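Local coordinates for protein alkaline phosphatase (Thermus thermophilus, PDB 7KWD) that probably hydrolyses phosphate monoesters as a homodimeric alkaline phosphatase that binds zinc and magnesium ions, at residues 233-236 / 237-241; 301-304 / 305-308; 477-480 / 481-485. One frame throughout, in Å; residues are numbered along the deposited sequence.

Interaction 1: 233-236 / 237-241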
loop_
_atom_site.group_PDB
_atom_site.type_symbol
_atom_site.label_atom_id
_atom_site.label_comp_id
_atom_site.label_asym_id
_atom_site.label_seq_id
_atom_site.Cartn_x
_atom_site.Cartn_y
_atom_site.Cartn_z
ATOM N N TYR A 233 19.211 -13.942 3.846
ATOM C CA TYR A 233 18.925 -12.540 3.573
ATOM C C TYR A 233 20.177 -11.767 3.182
ATOM O O TYR A 233 21.268 -11.994 3.727
ATOM C CB TYR A 233 18.316 -11.896 4.801
ATOM C CG TYR A 233 16.972 -12.390 5.210
ATOM C CD1 TYR A 233 15.837 -12.007 4.504
ATOM C CD2 TYR A 233 16.820 -13.203 6.343
ATOM C CE1 TYR A 233 14.559 -12.437 4.913
ATOM C CE2 TYR A 233 15.573 -13.638 6.746
ATOM C CZ TYR A 233 14.444 -13.257 6.019
ATOM O OH TYR A 233 13.186 -13.669 6.383
ATOM N N GLU A 234 19.998 -10.816 2.265
ATOM C CA GLU A 234 21.071 -9.877 1.940
ATOM C C GLU A 234 21.718 -9.261 3.191
ATOM O O GLU A 234 22.942 -9.130 3.260
ATOM C CB GLU A 234 20.535 -8.772 1.028
ATOM C CG GLU A 234 21.546 -7.681 0.680
ATOM C CD GLU A 234 22.730 -8.154 -0.156
ATOM O OE1 GLU A 234 22.717 -9.265 -0.751
ATOM O OE2 GLU A 234 23.720 -7.398 -0.190
ATOM N N ILE A 235 20.922 -8.869 4.184
ATOM C CA ILE A 235 21.540 -8.212 5.337
ATOM C C ILE A 235 22.540 -9.149 6.008
ATOM O O ILE A 235 23.586 -8.715 6.499
ATOM C CB ILE A 235 20.460 -7.712 6.320
ATOM C CG1 ILE A 235 21.096 -6.761 7.337
ATOM C CG2 ILE A 235 19.736 -8.862 7.019
ATOM C CD1 ILE A 235 20.117 -6.080 8.265
ATOM N N ASP A 236 22.253 -10.441 6.011
ATOM C CA ASP A 236 23.135 -11.406 6.659
ATOM C C ASP A 236 24.334 -11.713 5.769
ATOM O O ASP A 236 25.471 -11.740 6.246
ATOM C CB ASP A 236 22.329 -12.660 7.012
ATOM C CG ASP A 236 21.197 -12.375 8.012
ATOM O OD1 ASP A 236 21.386 -11.529 8.904
ATOM O OD2 ASP A 236 20.110 -12.997 7.920
ATOM N N ARG A 237 24.114 -11.878 4.466
ATOM C CA ARG A 237 25.228 -12.069 3.547
ATOM C C ARG A 237 26.203 -10.905 3.636
ATOM O O ARG A 237 27.426 -11.108 3.649
ATOM C CB ARG A 237 24.689 -12.214 2.118
ATOM C CG ARG A 237 25.737 -12.327 1.030
ATOM C CD ARG A 237 25.165 -11.955 -0.349
ATOM N NE ARG A 237 25.186 -10.507 -0.480
ATOM C CZ ARG A 237 26.272 -9.817 -0.817
ATOM N NH1 ARG A 237 27.403 -10.461 -1.082
ATOM N NH2 ARG A 237 26.225 -8.498 -0.911
ATOM N N ARG A 238 25.672 -9.678 3.672
ATOM C CA ARG A 238 26.489 -8.477 3.575
ATOM C C ARG A 238 27.327 -8.269 4.834
ATOM O O ARG A 238 28.524 -7.995 4.741
ATOM C CB ARG A 238 25.592 -7.257 3.327
ATOM C CG ARG A 238 26.346 -5.932 3.121
ATOM C CD ARG A 238 25.405 -4.820 2.589
ATOM N NE ARG A 238 25.062 -5.107 1.199
ATOM C CZ ARG A 238 25.756 -4.658 0.165
ATOM N NH1 ARG A 238 26.802 -3.870 0.377
ATOM N NH2 ARG A 238 25.397 -4.983 -1.074
ATOM N N PHE A 239 26.720 -8.415 6.013
ATOM C CA PHE A 239 27.342 -8.007 7.264
ATOM C C PHE A 239 27.812 -9.145 8.151
ATOM O O PHE A 239 28.546 -8.883 9.102
ATOM C CB PHE A 239 26.372 -7.139 8.065
ATOM C CG PHE A 239 26.004 -5.890 7.372
ATOM C CD1 PHE A 239 26.974 -4.960 7.040
ATOM C CD2 PHE A 239 24.700 -5.644 7.020
ATOM C CE1 PHE A 239 26.637 -3.801 6.380
ATOM C CE2 PHE A 239 24.360 -4.480 6.369
ATOM C CZ PHE A 239 25.327 -3.562 6.048
ATOM N N GLN A 240 27.405 -10.382 7.895
ATOM C CA GLN A 240 27.825 -11.503 8.710
ATOM C C GLN A 240 28.719 -12.463 7.945
ATOM O O GLN A 240 28.902 -13.592 8.385
ATOM C CB GLN A 240 26.620 -12.268 9.267
ATOM C CG GLN A 240 25.653 -11.424 10.013
ATOM C CD GLN A 240 26.252 -10.862 11.289
ATOM O OE1 GLN A 240 27.048 -11.531 11.947
ATOM N NE2 GLN A 240 25.857 -9.622 11.655
ATOM N N GLY A 241 29.221 -12.062 6.780
ATOM C CA GLY A 241 30.234 -12.820 6.090
ATOM C C GLY A 241 29.821 -14.182 5.594
ATOM O O GLY A 241 30.682 -15.025 5.361
#
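One carboxylate, that of Glu-234 in the first turn of a short helix, is shared by two consecutive arginines, Arg-237 and Arg-238, and forms a salt-bridge network with them. Arg-237 takes it side-on, its NE 2.8 Å from Glu-234 OE1 and its NH2 2.8 Å from Glu-234 OE2, so that each carboxylate oxygen has its own nitrogen. The two bonds of Arg-237 differ in direction. NE approaches OE1 from above the carboxylate plane, whereas NH2 meets OE2 on the syn side by a nearly straight bond (169°). Glu-234 and Arg-237 run side by side in the same direction, both with CG anti to the backbone N; the glutamate chain then turns about its CB-CG bond (chi2 65°), which brings its carboxylate back along the helix to the guanidinium. Arg-238 comes to the other side of OE2, its NE using the anti lone pair at 3.0 Å from Glu-234 OE2, with a weak additional bond from NH2. Gripped by both arginines, the carboxylate would be expected to stay ionised. In the backbone, Arg-238 N donates to Glu-234 O (2.8 Å), continuing the helical bonding that begins with Arg-237 N to Tyr-233 O (2.9 Å).

One residue on, Ile-235 CG1 lies at the ring edge of Phe-239, 3.8 Å from its CD2, while Arg-238 CG sits over one ring face. Phe-239 also makes a cation-pi contact with Arg-346, and Asp-236 turns to a hydrogen bond with Ser-348. Glu-234 N is bonded to Asp-289 of helix 283-306. Tyr-233, at the N-cap position, packs on helix 273-280, its side chain about 6 Å from that of the zinc ligand His-279. The motif is an i to i+3 and i to i+4 salt-bridge network on a single short helix whose N-terminal end lies close to that zinc ligand.

Interaction 2: 301-304 / 305-308; sequences TAFV and DRNP
Stacking joins Phe-303 to Asn-307 at the C-terminal end of a long helix: the asparagine amide lies over one face of the phenyl ring, the planes only 14° apart, with ND2 above the ring centre and 3.5 Å from Phe-303 CZ. Arg-306 reaches the same ring differently. Its guanidinium stands almost perpendicular to the phenyl plane, NH2 3.6 Å from Phe-303 CD2, and one guanidinium face rests against the backbone at Phe-303 CA.

Among the hydrogen bonds, Asp-305 N to Thr-301 O (2.8 Å) and Arg-306 N to Ala-302 O (3.1 Å) are regular helical pairs. Asn-307 then leaves helical geometry, and its side chain donates to the backbone: ND2 lies 3.0 Å from Phe-303 O, which sits in the amide plane. With CG anti to the carbonyl carbon (chi1 -71°), the amide folds back over the last turn, and the same nitrogen serves both the stack and this bond. Asn-307 N donates to Val-304 O, three residues back, from well above the carbonyl plane.

A water bridges Asp-305 and Thr-301, donating to Asp-305 OD2 at 2.6 Å and hydrogen-bonded also to Thr-301 OG1; Asp-305 OD1 has Tyr-443 and Thr-301 OG1 has Leu-297 O as further partners. Apolar packing sets Phe-303 against helix 247-259 and Val-304 against strands 310-325 and 438-443. Here helix 283-306 ends in a C-terminal turn closed by an asparagine side chain, just before strand 310-325.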
loop_
_atom_site.group_PDB
_atom_site.type_symbol
_atom_site.label_atom_id
_atom_site.label_comp_id
_atom_site.label_asym_id
_atom_site.label_seq_id
_atom_site.Cartn_x
_atom_site.Cartn_y
_atom_site.Cartn_z
ATOM N N THR A 301 17.949 -4.402 -16.669
ATOM C CA THR A 301 17.615 -3.339 -17.613
ATOM C C THR A 301 18.772 -3.106 -18.582
ATOM O O THR A 301 18.563 -2.926 -19.787
ATOM C CB THR A 301 17.238 -2.048 -16.890
ATOM O OG1 THR A 301 18.288 -1.627 -16.019
ATOM C CG2 THR A 301 15.972 -2.245 -16.115
ATOM N N ALA A 302 20.002 -3.179 -18.095
ATOM C CA ALA A 302 21.135 -3.028 -19.004
ATOM C C ALA A 302 21.139 -4.140 -20.043
ATOM O O ALA A 302 21.427 -3.893 -21.214
ATOM C CB ALA A 302 22.443 -2.993 -18.217
ATOM N N PHE A 303 20.781 -5.366 -19.646
ATOM C CA PHE A 303 20.613 -6.427 -20.639
ATOM C C PHE A 303 19.511 -6.089 -21.654
ATOM O O PHE A 303 19.687 -6.271 -22.865
ATOM C CB PHE A 303 20.310 -7.763 -19.966
ATOM C CG PHE A 303 20.249 -8.916 -20.940
ATOM C CD1 PHE A 303 19.054 -9.255 -21.552
ATOM C CD2 PHE A 303 21.385 -9.631 -21.274
ATOM C CE1 PHE A 303 18.989 -10.286 -22.462
ATOM C CE2 PHE A 303 21.327 -10.670 -22.179
ATOM C CZ PHE A 303 20.124 -10.992 -22.785
ATOM N N VAL A 304 18.361 -5.602 -21.190
ATOM C CA VAL A 304 17.289 -5.299 -22.141
ATOM C C VAL A 304 17.719 -4.176 -23.085
ATOM O O VAL A 304 17.413 -4.204 -24.276
ATOM C CB VAL A 304 15.988 -4.954 -21.395
ATOM C CG1 VAL A 304 14.898 -4.536 -22.364
ATOM C CG2 VAL A 304 15.512 -6.174 -20.593
ATOM N N ASP A 305 18.426 -3.161 -22.555
ATOM C CA ASP A 305 18.948 -2.076 -23.377
ATOM C C ASP A 305 19.794 -2.622 -24.520
ATOM O O ASP A 305 19.671 -2.189 -25.662
ATOM C CB ASP A 305 19.792 -1.119 -22.530
ATOM C CG ASP A 305 18.980 -0.368 -21.478
ATOM O OD1 ASP A 305 17.744 -0.309 -21.573
ATOM O OD2 ASP A 305 19.598 0.147 -20.535
ATOM N N ARG A 306 20.651 -3.593 -24.226
ATOM C CA ARG A 306 21.466 -4.205 -25.267
ATOM C C ARG A 306 20.696 -5.203 -26.119
ATOM O O ARG A 306 21.200 -5.566 -27.181
ATOM C CB ARG A 306 22.694 -4.885 -24.648
ATOM C CG ARG A 306 23.572 -3.918 -23.818
ATOM C CD ARG A 306 24.829 -4.585 -23.249
ATOM N NE ARG A 306 24.606 -5.938 -22.720
ATOM C CZ ARG A 306 24.463 -6.260 -21.425
ATOM N NH1 ARG A 306 24.507 -5.331 -20.476
ATOM N NH2 ARG A 306 24.267 -7.528 -21.076
ATOM N N ASN A 307 19.483 -5.608 -25.715
ATOM C CA ASN A 307 18.747 -6.701 -26.365
ATOM C C ASN A 307 17.281 -6.339 -26.526
ATOM O O ASN A 307 16.415 -6.800 -25.777
ATOM C CB ASN A 307 18.877 -7.990 -25.555
ATOM C CG ASN A 307 20.259 -8.571 -25.624
ATOM O OD1 ASN A 307 20.568 -9.340 -26.521
ATOM N ND2 ASN A 307 21.098 -8.203 -24.681
ATOM N N PRO A 308 16.961 -5.508 -27.514
ATOM C CA PRO A 308 15.570 -5.060 -27.675
ATOM C C PRO A 308 14.591 -6.151 -28.036
ATOM O O PRO A 308 13.376 -5.898 -27.967
ATOM C CB PRO A 308 15.668 -4.013 -28.791
ATOM C CG PRO A 308 17.033 -4.178 -29.384
ATOM C CD PRO A 308 17.901 -4.732 -28.347
HETATM O O HOH W 1 19.523 0.291 -17.960
#

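Interaction 3: 477-480 / 481-485; sequences MSEE and EALEI
The backbone of 477-480 passes from extended at Met-477 and Ser-478 into the first turn of helix 479-487, which 481-485 continues, and Ser-478 and Glu-481 close that start as a capping box. Ala-482 N, Leu-483 N and Glu-484 N donate in turn to the carbonyls of Ser-478, Glu-479 and Glu-480. At the N-cap, Ser-478 OG accepts from Glu-481 N at 2.9 Å; its position between backbone N and carbonyl carbon (chi1 76°) turns it to that amide. The reciprocal bond runs from Ser-478 N to the anti lone pair of Glu-481 OE1, 2.9 Å and practically straight (178°). A weak bond from Ser-478 OG reaches the same oxygen, so OE1 is held by both the backbone and the side chain of the cap.

Met-477 passes Glu-481 at a slant, its CG 3.8 Å from Glu-481 CB, and is also in touch with His-116 and Asp-118. Ala-482 packs on the loop at Leu-88 and Thr-89, while Glu-479 has a long, weak ion pair with Arg-63 of the second subunit. Met-477 SD lies 3.7 Å from Ala-482 CB, and beyond it the methionine meets Ile-485 tip to tip, with Met-477 CE 3.9 Å from Ile-485 CD1.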
loop_
_atom_site.group_PDB
_atom_site.type_symbol
_atom_site.label_atom_id
_atom_site.label_comp_id
_atom_site.label_asym_id
_atom_site.label_seq_id
_atom_site.Cartn_x
_atom_site.Cartn_y
_atom_site.Cartn_z
ATOM N N MET A 477 -12.102 -22.725 -12.813
ATOM C CA MET A 477 -12.980 -23.216 -11.755
ATOM C C MET A 477 -13.620 -21.983 -11.138
ATOM O O MET A 477 -12.956 -20.955 -10.972
ATOM C CB MET A 477 -12.204 -24.035 -10.691
ATOM C CG MET A 477 -12.928 -24.339 -9.360
ATOM S SD MET A 477 -11.967 -25.416 -8.216
ATOM C CE MET A 477 -11.469 -26.733 -9.330
ATOM N N SER A 478 -14.908 -22.083 -10.820
ATOM C CA SER A 478 -15.623 -20.984 -10.192
ATOM C C SER A 478 -15.353 -20.988 -8.697
ATOM O O SER A 478 -14.953 -21.997 -8.106
ATOM C CB SER A 478 -17.128 -21.100 -10.430
ATOM O OG SER A 478 -17.673 -22.105 -9.596
ATOM N N GLU A 479 -15.565 -19.822 -8.086
ATOM C CA GLU A 479 -15.391 -19.703 -6.648
ATOM C C GLU A 479 -16.291 -20.682 -5.905
ATOM O O GLU A 479 -15.864 -21.336 -4.933
ATOM C CB GLU A 479 -15.690 -18.266 -6.225
ATOM C CG GLU A 479 -15.576 -18.032 -4.724
ATOM C CD GLU A 479 -15.816 -16.566 -4.352
ATOM O OE1 GLU A 479 -16.172 -15.782 -5.255
ATOM O OE2 GLU A 479 -15.672 -16.215 -3.162
ATOM N N GLU A 480 -17.553 -20.779 -6.333
ATOM C CA GLU A 480 -18.488 -21.685 -5.673
ATOM C C GLU A 480 -18.060 -23.134 -5.870
ATOM O O GLU A 480 -18.115 -23.935 -4.931
ATOM C CB GLU A 480 -19.923 -21.441 -6.178
ATOM C CG GLU A 480 -20.577 -20.119 -5.714
ATOM C CD GLU A 480 -20.871 -20.050 -4.189
ATOM O OE1 GLU A 480 -21.428 -21.030 -3.614
ATOM O OE2 GLU A 480 -20.544 -19.001 -3.563
ATOM N N GLU A 481 -17.567 -23.491 -7.054
ATOM C CA GLU A 481 -17.093 -24.864 -7.208
ATOM C C GLU A 481 -15.992 -25.149 -6.213
ATOM O O GLU A 481 -15.974 -26.204 -5.573
ATOM C CB GLU A 481 -16.583 -25.128 -8.626
ATOM C CG GLU A 481 -17.647 -25.495 -9.628
ATOM C CD GLU A 481 -17.160 -25.376 -11.078
ATOM O OE1 GLU A 481 -16.257 -24.553 -11.364
ATOM O OE2 GLU A 481 -17.676 -26.109 -11.945
ATOM N N ALA A 482 -15.066 -24.193 -6.060
ATOM C CA ALA A 482 -13.895 -24.382 -5.214
ATOM C C ALA A 482 -14.284 -24.469 -3.748
ATOM O O ALA A 482 -13.735 -25.279 -2.996
ATOM C CB ALA A 482 -12.916 -23.224 -5.433
ATOM N N LEU A 483 -15.232 -23.644 -3.331
ATOM C CA LEU A 483 -15.657 -23.659 -1.940
ATOM C C LEU A 483 -16.291 -25.000 -1.571
ATOM O O LEU A 483 -16.083 -25.507 -0.462
ATOM C CB LEU A 483 -16.631 -22.521 -1.698
ATOM C CG LEU A 483 -16.021 -21.124 -1.609
ATOM C CD1 LEU A 483 -17.161 -20.108 -1.573
ATOM C CD2 LEU A 483 -15.126 -20.953 -0.389
ATOM N N GLU A 484 -17.068 -25.579 -2.491
ATOM C CA GLU A 484 -17.649 -26.903 -2.273
ATOM C C GLU A 484 -16.551 -27.937 -2.068
ATOM O O GLU A 484 -16.618 -28.744 -1.137
ATOM C CB GLU A 484 -18.535 -27.288 -3.459
ATOM C CG GLU A 484 -19.700 -28.284 -3.159
ATOM C CD GLU A 484 -20.410 -28.052 -1.804
ATOM O OE1 GLU A 484 -21.023 -26.983 -1.589
ATOM O OE2 GLU A 484 -20.355 -28.954 -0.939
ATOM N N ILE A 485 -15.530 -27.927 -2.931
ATOM C CA ILE A 485 -14.406 -28.853 -2.785
ATOM C C ILE A 485 -13.742 -28.665 -1.442
ATOM O O ILE A 485 -13.368 -29.635 -0.773
ATOM C CB ILE A 485 -13.409 -28.663 -3.942
ATOM C CG1 ILE A 485 -14.056 -29.084 -5.260
ATOM C CG2 ILE A 485 -12.138 -29.448 -3.706
ATOM C CD1 ILE A 485 -13.321 -28.568 -6.490
#

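The three contacts follow one another along the chain, each local to one helix: interaction 1 on helix 234-239, interaction 2 at the end of helix 283-306 and interaction 3 at the start of helix 479-487. None touches another. Interactions 1 and 2 have centres about 29 Å apart but are linked through helix 283-306, whose earlier part, at Trp-288 and Asp-289, packs against Tyr-233, Glu-234, Ile-235 and Arg-238 and whose last turn and exit form interaction 2. The centre of interaction 3 lies about 44 Å from that of interaction 1, across the chain's centre, and about 43 Å from that of interaction 2. Only interaction 1 comes near the metal site, through Tyr-233.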